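PDB 3NPK: geranyltranstransferase from Campylobacter jejuni, which probably condenses geranyl diphosphate with isopentenyl diphosphate to make farnesyl diphosphate, releasing pyrophosphate, in isoprenoid biosynthesis. Local coordinates for residues A[64-75]-A[113-124]; A[46-55]-A[182-192]. All coordinates share one frame; numbering follows the deposited sequence.

Contact 1: A[64-75]-A[113-124]. With PPV (pyrophosphate), chain C.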
loop_
_atom_site.group_PDB
_atom_site.type_symbol
_atom_site.label_atom_id
_atom_site.label_comp_id
_atom_site.label_asym_id
_atom_site.label_seq_id
_atom_site.Cartn_x
_atom_site.Cartn_y
_atom_site.Cartn_z
ATOM N N ASP A 64 -9.543 -12.455 -7.740
ATOM C CA ASP A 64 -8.843 -11.818 -6.616
ATOM C C ASP A 64 -7.826 -10.794 -7.123
ATOM O O ASP A 64 -7.555 -9.802 -6.454
ATOM C CB ASP A 64 -8.096 -12.838 -5.754
ATOM C CG ASP A 64 -9.006 -13.635 -4.844
ATOM O OD1 ASP A 64 -10.154 -13.200 -4.586
ATOM O OD2 ASP A 64 -8.549 -14.703 -4.366
ATOM N N VAL A 65 -7.250 -11.036 -8.298
ATOM C CA VAL A 65 -6.255 -10.108 -8.834
ATOM C C VAL A 65 -6.978 -8.864 -9.346
ATOM O O VAL A 65 -6.525 -7.734 -9.125
ATOM C CB VAL A 65 -5.398 -10.777 -9.954
ATOM C CG1 VAL A 65 -4.269 -9.854 -10.383
ATOM C CG2 VAL A 65 -4.837 -12.106 -9.460
ATOM N N ALA A 66 -8.115 -9.065 -10.011
ATOM C CA ALA A 66 -8.971 -7.950 -10.405
ATOM C C ALA A 66 -9.400 -7.145 -9.179
ATOM O O ALA A 66 -9.461 -5.904 -9.222
ATOM C CB ALA A 66 -10.203 -8.462 -11.161
ATOM N N LEU A 67 -9.713 -7.845 -8.088
ATOM C CA LEU A 67 -10.114 -7.185 -6.850
ATOM C C LEU A 67 -9.001 -6.276 -6.319
ATOM O O LEU A 67 -9.256 -5.127 -5.930
ATOM C CB LEU A 67 -10.488 -8.223 -5.796
ATOM C CG LEU A 67 -11.207 -7.670 -4.563
ATOM C CD1 LEU A 67 -12.510 -7.014 -4.998
ATOM C CD2 LEU A 67 -11.474 -8.809 -3.594
ATOM N N ALA A 68 -7.769 -6.776 -6.324
ATOM C CA ALA A 68 -6.624 -5.978 -5.887
ATOM C C ALA A 68 -6.504 -4.680 -6.701
ATOM O O ALA A 68 -6.246 -3.603 -6.134
ATOM C CB ALA A 68 -5.348 -6.793 -5.999
ATOM N N LEU A 69 -6.682 -4.782 -8.022
ATOM C CA LEU A 69 -6.651 -3.608 -8.898
ATOM C C LEU A 69 -7.695 -2.586 -8.499
ATOM O O LEU A 69 -7.397 -1.386 -8.427
ATOM C CB LEU A 69 -6.884 -4.000 -10.352
ATOM C CG LEU A 69 -5.685 -4.451 -11.157
ATOM C CD1 LEU A 69 -6.201 -5.113 -12.440
ATOM C CD2 LEU A 69 -4.764 -3.274 -11.457
ATOM N N GLU A 70 -8.914 -3.056 -8.233
ATOM C CA GLU A 70 -9.983 -2.135 -7.868
ATOM C C GLU A 70 -9.803 -1.569 -6.449
ATOM O O GLU A 70 -10.227 -0.437 -6.181
ATOM C CB GLU A 70 -11.355 -2.785 -8.076
ATOM C CG GLU A 70 -11.603 -3.075 -9.547
ATOM C CD GLU A 70 -11.768 -1.818 -10.428
ATOM O OE1 GLU A 70 -12.241 -0.756 -9.949
ATOM O OE2 GLU A 70 -11.438 -1.906 -11.627
ATOM N N PHE A 71 -9.148 -2.321 -5.561
ATOM C CA PHE A 71 -8.815 -1.775 -4.237
ATOM C C PHE A 71 -7.844 -0.607 -4.400
ATOM O O PHE A 71 -8.007 0.432 -3.755
ATOM C CB PHE A 71 -8.182 -2.828 -3.315
ATOM C CG PHE A 71 -9.168 -3.803 -2.683
ATOM C CD1 PHE A 71 -10.517 -3.810 -3.009
ATOM C CD2 PHE A 71 -8.708 -4.733 -1.775
ATOM C CE1 PHE A 71 -11.392 -4.727 -2.413
ATOM C CE2 PHE A 71 -9.559 -5.656 -1.179
ATOM C CZ PHE A 71 -10.907 -5.650 -1.501
ATOM N N ILE A 72 -6.814 -0.786 -5.225
ATOM C CA ILE A 72 -5.857 0.291 -5.464
ATOM C C ILE A 72 -6.573 1.467 -6.073
ATOM O O ILE A 72 -6.382 2.603 -5.652
ATOM C CB ILE A 72 -4.744 -0.147 -6.443
ATOM C CG1 ILE A 72 -3.804 -1.131 -5.742
ATOM C CG2 ILE A 72 -3.999 1.086 -7.049
ATOM C CD1 ILE A 72 -3.009 -0.508 -4.608
ATOM N N HIS A 73 -7.378 1.207 -7.091
ATOM C CA HIS A 73 -8.047 2.300 -7.773
ATOM C C HIS A 73 -8.961 3.069 -6.809
ATOM O O HIS A 73 -8.960 4.307 -6.778
ATOM C CB HIS A 73 -8.798 1.765 -8.986
ATOM C CG HIS A 73 -9.497 2.828 -9.759
ATOM N ND1 HIS A 73 -10.855 2.826 -9.982
ATOM C CD2 HIS A 73 -9.018 3.955 -10.332
ATOM C CE1 HIS A 73 -11.180 3.894 -10.691
ATOM N NE2 HIS A 73 -10.085 4.603 -10.901
ATOM N N THR A 74 -9.751 2.336 -6.030
ATOM C CA THR A 74 -10.646 2.990 -5.077
ATOM C C THR A 74 -9.882 3.782 -4.016
ATOM O O THR A 74 -10.282 4.913 -3.681
ATOM C CB THR A 74 -11.611 1.968 -4.445
ATOM O OG1 THR A 74 -12.507 1.502 -5.455
ATOM C CG2 THR A 74 -12.431 2.587 -3.306
ATOM N N TYR A 75 -8.792 3.219 -3.485
ATOM C CA TYR A 75 -8.008 3.976 -2.492
ATOM C C TYR A 75 -7.542 5.301 -3.110
ATOM O O TYR A 75 -7.606 6.363 -2.476
ATOM C CB TYR A 75 -6.842 3.155 -1.895
ATOM C CG TYR A 75 -5.446 3.700 -2.191
ATOM C CD1 TYR A 75 -4.983 4.868 -1.587
ATOM C CD2 TYR A 75 -4.587 3.024 -3.058
ATOM C CE1 TYR A 75 -3.728 5.369 -1.862
ATOM C CE2 TYR A 75 -3.314 3.511 -3.324
ATOM C CZ TYR A 75 -2.898 4.686 -2.736
ATOM O OH TYR A 75 -1.651 5.208 -2.997
ATOM N N LEU A 113 -6.942 0.200 2.082
ATOM C CA LEU A 113 -7.204 -0.426 0.785
ATOM C C LEU A 113 -5.911 -0.599 -0.024
ATOM O O LEU A 113 -5.773 -1.571 -0.763
ATOM C CB LEU A 113 -8.262 0.355 -0.011
ATOM C CG LEU A 113 -9.692 0.253 0.548
ATOM C CD1 LEU A 113 -10.653 1.126 -0.289
ATOM C CD2 LEU A 113 -10.186 -1.202 0.631
ATOM N N ASN A 114 -4.993 0.361 0.089
ATOM C CA ASN A 114 -3.683 0.271 -0.556
ATOM C C ASN A 114 -3.007 -1.016 -0.070
ATOM O O ASN A 114 -2.636 -1.888 -0.859
ATOM C CB ASN A 114 -2.887 1.530 -0.169
ATOM C CG ASN A 114 -1.543 1.664 -0.882
ATOM O OD1 ASN A 114 -1.113 0.779 -1.635
ATOM N ND2 ASN A 114 -0.882 2.810 -0.663
ATOM N N THR A 115 -2.879 -1.162 1.245
ATOM C CA THR A 115 -2.224 -2.356 1.801
ATOM C C THR A 115 -3.020 -3.625 1.510
ATOM O O THR A 115 -2.442 -4.681 1.212
ATOM C CB THR A 115 -2.021 -2.187 3.310
ATOM O OG1 THR A 115 -1.274 -0.986 3.529
ATOM C CG2 THR A 115 -1.262 -3.364 3.918
ATOM N N GLU A 116 -4.339 -3.528 1.570
ATOM C CA GLU A 116 -5.169 -4.725 1.403
ATOM C C GLU A 116 -5.082 -5.293 -0.015
ATOM O O GLU A 116 -5.271 -6.497 -0.220
ATOM C CB GLU A 116 -6.622 -4.429 1.763
ATOM C CG GLU A 116 -7.456 -5.667 2.059
ATOM C CD GLU A 116 -7.139 -6.341 3.395
ATOM O OE1 GLU A 116 -6.238 -5.890 4.137
ATOM O OE2 GLU A 116 -7.810 -7.351 3.699
ATOM N N ALA A 117 -4.784 -4.441 -0.989
ATOM C CA ALA A 117 -4.629 -4.924 -2.357
ATOM C C ALA A 117 -3.539 -5.996 -2.379
ATOM O O ALA A 117 -3.665 -7.027 -3.058
ATOM C CB ALA A 117 -4.263 -3.782 -3.300
ATOM N N PHE A 118 -2.471 -5.747 -1.627
ATOM C CA PHE A 118 -1.372 -6.700 -1.576
ATOM C C PHE A 118 -1.685 -7.946 -0.758
ATOM O O PHE A 118 -1.222 -9.039 -1.099
ATOM C CB PHE A 118 -0.076 -5.998 -1.181
ATOM C CG PHE A 118 0.299 -4.964 -2.174
ATOM C CD1 PHE A 118 0.813 -5.351 -3.391
ATOM C CD2 PHE A 118 -0.010 -3.617 -1.975
ATOM C CE1 PHE A 118 1.105 -4.408 -4.368
ATOM C CE2 PHE A 118 0.261 -2.675 -2.951
ATOM C CZ PHE A 118 0.807 -3.069 -4.154
ATOM N N LEU A 119 -2.460 -7.793 0.313
ATOM C CA LEU A 119 -2.920 -8.966 1.051
ATOM C C LEU A 119 -3.762 -9.870 0.148
ATOM O O LEU A 119 -3.546 -11.079 0.087
ATOM C CB LEU A 119 -3.720 -8.563 2.298
ATOM C CG LEU A 119 -4.094 -9.712 3.240
ATOM C CD1 LEU A 119 -2.841 -10.435 3.756
ATOM C CD2 LEU A 119 -4.901 -9.175 4.408
ATOM N N VAL A 120 -4.713 -9.276 -0.562
ATOM C CA VAL A 120 -5.589 -10.045 -1.444
ATOM C C VAL A 120 -4.783 -10.710 -2.555
ATOM O O VAL A 120 -4.974 -11.893 -2.863
ATOM C CB VAL A 120 -6.713 -9.161 -2.031
ATOM C CG1 VAL A 120 -7.396 -9.862 -3.212
ATOM C CG2 VAL A 120 -7.708 -8.810 -0.937
ATOM N N LEU A 121 -3.855 -9.968 -3.155
ATOM C CA LEU A 121 -3.065 -10.549 -4.240
ATOM C C LEU A 121 -2.240 -11.726 -3.715
ATOM O O LEU A 121 -2.152 -12.789 -4.365
ATOM C CB LEU A 121 -2.132 -9.489 -4.819
ATOM C CG LEU A 121 -2.183 -9.282 -6.315
ATOM C CD1 LEU A 121 -1.170 -8.199 -6.749
ATOM C CD2 LEU A 121 -1.994 -10.609 -6.996
ATOM N N SER A 122 -1.647 -11.560 -2.538
ATOM C CA SER A 122 -0.764 -12.589 -2.004
ATOM C C SER A 122 -1.512 -13.876 -1.642
ATOM O O SER A 122 -0.901 -14.946 -1.579
ATOM C CB SER A 122 0.038 -12.058 -0.816
ATOM O OG SER A 122 -0.766 -11.862 0.337
ATOM N N HIS A 123 -2.815 -13.749 -1.397
ATOM C CA HIS A 123 -3.670 -14.895 -1.081
ATOM C C HIS A 123 -4.414 -15.521 -2.273
ATOM O O HIS A 123 -5.158 -16.498 -2.106
ATOM C CB HIS A 123 -4.654 -14.519 0.030
ATOM C CG HIS A 123 -4.065 -14.623 1.399
ATOM N ND1 HIS A 123 -3.503 -13.550 2.068
ATOM C CD2 HIS A 123 -3.954 -15.684 2.236
ATOM C CE1 HIS A 123 -3.082 -13.951 3.259
ATOM N NE2 HIS A 123 -3.330 -15.240 3.377
ATOM N N ALA A 124 -4.172 -15.009 -3.481
ATOM C CA ALA A 124 -4.826 -15.568 -4.656
ATOM C C ALA A 124 -4.431 -17.033 -4.854
ATOM O O ALA A 124 -3.321 -17.461 -4.483
ATOM C CB ALA A 124 -4.481 -14.769 -5.897
HETATM O O11 PPV C . -11.908 7.322 -12.833
HETATM P P1 PPV C . -12.949 6.189 -13.428
HETATM O O21 PPV C . -13.742 6.742 -14.759
HETATM O O31 PPV C . -12.223 4.975 -13.803
HETATM O OPP PPV C . -14.072 5.985 -12.249
HETATM P P2 PPV C . -14.813 4.612 -11.749
HETATM O O12 PPV C . -15.863 5.190 -10.616
HETATM O O22 PPV C . -13.764 3.645 -10.968
HETATM O O32 PPV C . -15.534 3.936 -12.840
HETATM O O HOH W 1 -7.053 -13.553 -2.176
#
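Phe71 and Val120 interlock as reciprocal knobs between two helix segments that run almost exactly antiparallel, 173° apart, with axes 8.0 Å from each other. The Phe71 ring settles into the hole formed by Leu113, Glu116, Ala117 and Val120. Leu113 CD2 lies over one ring face, while the backbone N of Ala117 approaches the edge near the ring plane. The side chain of Val120 crosses that of Phe71 at about a right angle, and its CG2 comes 3.7 Å from Phe71 CE2. Its other methyl, CG1, is anti to its own backbone N (chi1 165°) and is thereby turned onto the opposing backbone, 3.2 Å from Asp64 O.

So close an approach depends on small residues at the middle of the interface. Ala68 CB rests 3.4 Å from Ala117 O, and Ala117 CB in turn meets Ile72 CG1 at 3.6 Å. At one end, Tyr75 and Asn114 lie alongside each other with ring and amide planes only 8° apart. Asn114 CB sits over the ring face, 3.7 Å from its centroid, in a CH-pi contact. Asn114 OD1 is hydrogen-bonded by Thr115 OG1 of the second subunit. At the other end a water donates to Val120 O at 2.7 Å and, weakly, to Asp64 OD2, whereas Asp64 OD1 is bonded by His12.

The pairing thus joins two core helices of the all-helical prenyl synthase fold, and both reach the dimer interface: Phe118 stacks on Phe118 of the second subunit, and Tyr75 packs on its Asp111. Helix 27-37 packs against Phe71, Thr74 and Leu113 through Leu35, and helices 42-54 and 164-189 meet Val65 and Leu69.

Contact 2: A[46-55]-A[182-192]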
loop_
_atom_site.group_PDB
_atom_site.type_symbol
_atom_site.label_atom_id
_atom_site.label_comp_id
_atom_site.label_asym_id
_atom_site.label_seq_id
_atom_site.Cartn_x
_atom_site.Cartn_y
_atom_site.Cartn_z
ATOM N N LEU A 46 -10.536 -5.239 -17.904
ATOM C CA LEU A 46 -9.403 -5.444 -18.813
ATOM C C LEU A 46 -8.629 -6.697 -18.424
ATOM O O LEU A 46 -8.317 -7.533 -19.275
ATOM C CB LEU A 46 -8.463 -4.241 -18.795
ATOM C CG LEU A 46 -8.978 -2.968 -19.473
ATOM C CD1 LEU A 46 -7.989 -1.863 -19.174
ATOM C CD2 LEU A 46 -9.146 -3.177 -20.978
ATOM N N LEU A 47 -8.337 -6.844 -17.134
ATOM C CA LEU A 47 -7.573 -7.993 -16.667
ATOM C C LEU A 47 -8.349 -9.282 -16.936
ATOM O O LEU A 47 -7.797 -10.262 -17.460
ATOM C CB LEU A 47 -7.266 -7.859 -15.170
ATOM C CG LEU A 47 -6.481 -9.029 -14.561
ATOM C CD1 LEU A 47 -5.594 -8.562 -13.420
ATOM C CD2 LEU A 47 -7.388 -10.169 -14.066
ATOM N N LEU A 48 -9.627 -9.296 -16.565
ATOM C CA LEU A 48 -10.417 -10.523 -16.689
ATOM C C LEU A 48 -10.635 -10.894 -18.153
ATOM O O LEU A 48 -10.744 -12.077 -18.486
ATOM C CB LEU A 48 -11.758 -10.373 -15.966
ATOM C CG LEU A 48 -11.640 -10.205 -14.447
ATOM C CD1 LEU A 48 -12.987 -9.765 -13.862
ATOM C CD2 LEU A 48 -11.142 -11.511 -13.806
ATOM N N SER A 49 -10.682 -9.895 -19.035
ATOM C CA SER A 49 -10.867 -10.159 -20.464
ATOM C C SER A 49 -9.640 -10.884 -21.004
ATOM O O SER A 49 -9.761 -11.863 -21.765
ATOM C CB SER A 49 -11.076 -8.855 -21.248
ATOM O OG SER A 49 -12.303 -8.214 -20.915
ATOM N N VAL A 50 -8.453 -10.410 -20.623
ATOM C CA VAL A 50 -7.226 -11.101 -21.039
ATOM C C VAL A 50 -7.257 -12.563 -20.578
ATOM O O VAL A 50 -7.047 -13.480 -21.379
ATOM C CB VAL A 50 -5.950 -10.404 -20.514
ATOM C CG1 VAL A 50 -4.705 -11.249 -20.846
ATOM C CG2 VAL A 50 -5.829 -8.992 -21.121
ATOM N N VAL A 51 -7.536 -12.788 -19.296
ATOM C CA VAL A 51 -7.557 -14.149 -18.771
ATOM C C VAL A 51 -8.617 -15.014 -19.471
ATOM O O VAL A 51 -8.334 -16.135 -19.912
ATOM C CB VAL A 51 -7.774 -14.167 -17.240
ATOM C CG1 VAL A 51 -7.826 -15.609 -16.728
ATOM C CG2 VAL A 51 -6.652 -13.396 -16.543
ATOM N N GLN A 52 -9.833 -14.493 -19.590
ATOM C CA GLN A 52 -10.902 -15.242 -20.244
ATOM C C GLN A 52 -10.511 -15.666 -21.664
ATOM O O GLN A 52 -10.803 -16.783 -22.091
ATOM C CB GLN A 52 -12.199 -14.423 -20.261
ATOM C CG GLN A 52 -13.354 -15.102 -21.009
ATOM C CD GLN A 52 -13.774 -16.435 -20.413
ATOM O OE1 GLN A 52 -13.383 -16.796 -19.302
ATOM N NE2 GLN A 52 -14.579 -17.181 -21.165
ATOM N N SER A 53 -9.830 -14.778 -22.379
ATOM C CA SER A 53 -9.490 -15.009 -23.783
ATOM C C SER A 53 -8.353 -16.011 -23.957
ATOM O O SER A 53 -8.206 -16.619 -25.020
ATOM C CB SER A 53 -9.105 -13.690 -24.461
ATOM O OG SER A 53 -7.789 -13.292 -24.103
ATOM N N ASN A 54 -7.543 -16.185 -22.924
ATOM C CA ASN A 54 -6.313 -16.953 -23.071
ATOM C C ASN A 54 -6.273 -18.236 -22.237
ATOM O O ASN A 54 -5.885 -19.310 -22.725
ATOM C CB ASN A 54 -5.118 -16.063 -22.723
ATOM C CG ASN A 54 -3.816 -16.657 -23.167
ATOM O OD1 ASN A 54 -3.133 -17.314 -22.394
ATOM N ND2 ASN A 54 -3.477 -16.457 -24.438
ATOM N N LYS A 55 -6.646 -18.110 -20.965
ATOM C CA LYS A 55 -6.700 -19.253 -20.060
ATOM C C LYS A 55 -7.964 -19.170 -19.226
ATOM O O LYS A 55 -7.919 -18.830 -18.041
ATOM C CB LYS A 55 -5.472 -19.280 -19.152
ATOM C CG LYS A 55 -4.231 -19.862 -19.797
ATOM C CD LYS A 55 -3.217 -20.238 -18.734
ATOM C CE LYS A 55 -1.902 -20.688 -19.347
ATOM N NZ LYS A 55 -1.011 -21.272 -18.303
ATOM N N ALA A 182 -3.144 -3.404 -15.619
ATOM C CA ALA A 182 -4.271 -4.326 -15.583
ATOM C C ALA A 182 -4.160 -5.341 -16.711
ATOM O O ALA A 182 -4.344 -6.547 -16.506
ATOM C CB ALA A 182 -5.571 -3.560 -15.693
ATOM N N LEU A 183 -3.868 -4.853 -17.915
ATOM C CA LEU A 183 -3.688 -5.736 -19.070
ATOM C C LEU A 183 -2.488 -6.664 -18.873
ATOM O O LEU A 183 -2.600 -7.875 -19.098
ATOM C CB LEU A 183 -3.516 -4.915 -20.346
ATOM C CG LEU A 183 -4.804 -4.236 -20.801
ATOM C CD1 LEU A 183 -4.527 -3.094 -21.797
ATOM C CD2 LEU A 183 -5.786 -5.263 -21.401
ATOM N N LYS A 184 -1.350 -6.111 -18.439
ATOM C CA LYS A 184 -0.143 -6.928 -18.269
ATOM C C LYS A 184 -0.347 -8.000 -17.191
ATOM O O LYS A 184 0.112 -9.129 -17.328
ATOM C CB LYS A 184 1.077 -6.067 -17.917
ATOM C CG LYS A 184 2.382 -6.890 -17.884
ATOM C CD LYS A 184 3.605 -6.051 -17.691
ATOM C CE LYS A 184 4.854 -6.955 -17.727
ATOM N NZ LYS A 184 6.109 -6.228 -17.469
HETATM N N MSE A 185 -1.050 -7.647 -16.124
HETATM C CA MSE A 185 -1.336 -8.606 -15.067
HETATM C C MSE A 185 -2.201 -9.771 -15.583
HETATM O O MSE A 185 -2.002 -10.931 -15.186
HETATM C CB MSE A 185 -1.995 -7.891 -13.888
HETATM C CG MSE A 185 -0.978 -7.009 -13.171
HETATM SE SE MSE A 185 -1.742 -5.773 -11.883
HETATM C CE MSE A 185 -1.982 -7.014 -10.403
ATOM N N GLY A 186 -3.149 -9.484 -16.470
ATOM C CA GLY A 186 -3.887 -10.573 -17.112
ATOM C C GLY A 186 -2.921 -11.514 -17.839
ATOM O O GLY A 186 -3.039 -12.746 -17.759
ATOM N N CYS A 187 -1.942 -10.942 -18.525
ATOM C CA CYS A 187 -0.960 -11.742 -19.254
ATOM C C CYS A 187 -0.126 -12.576 -18.283
ATOM O O CYS A 187 0.171 -13.758 -18.543
ATOM C CB CYS A 187 -0.042 -10.838 -20.086
ATOM S SG CYS A 187 -0.878 -9.931 -21.398
ATOM N N GLU A 188 0.258 -11.969 -17.164
ATOM C CA GLU A 188 1.089 -12.668 -16.189
ATOM C C GLU A 188 0.355 -13.843 -15.545
ATOM O O GLU A 188 0.944 -14.911 -15.332
ATOM C CB GLU A 188 1.643 -11.697 -15.148
ATOM C CG GLU A 188 2.705 -10.763 -15.788
ATOM C CD GLU A 188 3.213 -9.652 -14.888
ATOM O OE1 GLU A 188 2.439 -9.110 -14.059
ATOM O OE2 GLU A 188 4.414 -9.318 -15.027
ATOM N N ILE A 189 -0.929 -13.662 -15.237
ATOM C CA ILE A 189 -1.736 -14.785 -14.739
ATOM C C ILE A 189 -1.666 -15.979 -15.703
ATOM O O ILE A 189 -1.554 -17.150 -15.280
ATOM C CB ILE A 189 -3.198 -14.358 -14.536
ATOM C CG1 ILE A 189 -3.295 -13.409 -13.346
ATOM C CG2 ILE A 189 -4.114 -15.570 -14.323
ATOM C CD1 ILE A 189 -4.587 -12.591 -13.327
ATOM N N CYS A 190 -1.730 -15.677 -16.996
ATOM C CA CYS A 190 -1.732 -16.694 -18.045
ATOM C C CYS A 190 -0.342 -17.184 -18.435
ATOM O O CYS A 190 -0.212 -18.070 -19.296
ATOM C CB CYS A 190 -2.423 -16.134 -19.283
ATOM S SG CYS A 190 -4.152 -15.739 -19.013
ATOM N N GLU A 191 0.685 -16.593 -17.825
ATOM C CA GLU A 191 2.075 -16.913 -18.144
ATOM C C GLU A 191 2.342 -16.717 -19.641
ATOM O O GLU A 191 3.062 -17.497 -20.281
ATOM C CB GLU A 191 2.451 -18.321 -17.642
ATOM C CG GLU A 191 2.540 -18.382 -16.123
ATOM C CD GLU A 191 2.735 -19.796 -15.608
ATOM O OE1 GLU A 191 1.731 -20.515 -15.488
ATOM O OE2 GLU A 191 3.888 -20.187 -15.315
ATOM N N LEU A 192 1.765 -15.648 -20.196
ATOM C CA LEU A 192 2.014 -15.283 -21.587
ATOM C C LEU A 192 3.457 -14.820 -21.760
ATOM O O LEU A 192 4.046 -14.222 -20.852
ATOM C CB LEU A 192 1.050 -14.177 -22.029
ATOM C CG LEU A 192 1.083 -13.780 -23.507
ATOM C CD1 LEU A 192 0.595 -14.913 -24.417
ATOM C CD2 LEU A 192 0.252 -12.527 -23.719
HETATM O O HOH W 2 -0.515 -17.905 -22.001
HETATM O O HOH W 3 -0.764 -19.747 -15.902
#
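This is a buried, largely apolar packing of two roughly parallel helices of the all-helical prenyl synthase fold, 42-54 and 164-189, at their C-terminal ends. Their short axes approach to 7.5 Å at a crossing angle of -31°, a closeness that centres on Gly186. Its lack of a side chain allows Val50 CG1 to lie directly on the opposing backbone, 3.5 Å from Gly186 C. The second branch of Val50, CG2, reaches Leu183 CD2 at 3.7 Å, the two side chains crossing nearly at right angles.

One turn earlier, Leu47 is the knob in a hole lined by Ala182, Met185 (a selenomethionine), Gly186 and Ile189. Its CG, anti to the backbone N (chi1 179°), is laid near Gly186 N; beyond it the methyls diverge, CD1 to Met185 CB and CD2 to Ile189 CD1 at 3.8 Å. Val51 CG2 touches the same Ile189 methyl.

Toward the C-terminal ends the contact becomes polar. Glu191 closes its helix with a Schellman motif, and Cys190 SG rests against Val51 CA and Lys55 CB, 3.8 Å from each. The extended Lys55 chain runs past the Cys190 carbonyl oxygen, CE 3.1 Å from Cys190 O. Lys55 NZ donates to a water at 2.9 Å, and that water donates in turn to Ile189 O and Glu191 OE1. A second water links Asn54 OD1 to Cys190 O; OE2 of Glu191 forms a salt bridge with Lys127.

Round the pair, helix 59-80 packs on Leu47 and Met185, helix 128-142 also meets Met185, helix 194-220 touches Leu183 and Cys187, and helix 269-282 lies against Ser49 and Ser53.

In the fold
Contacts 1 and 2, with centres about 16 Å apart, share one hydrophobic core. Helices 42-54 and 59-80 follow one another in the chain, and the second supplies residues 64-75 of contact 1 and also touches contact 2: Val65 CG1 and Leu69 CD1 each reach Leu47 CD1 at 3.6 Å, and Leu69 CD1 lies 3.7 Å from Ala182 CB. The pyrophosphate pocket relates to them unequally. His73 of contact 1 belongs to it, and Thr74 is bonded to Arg92, which also binds the ligand. Contact 2 stands further back, the Leu46 side chain being about 10 Å from the pyrophosphate, although Arg43 on the same helix binds it.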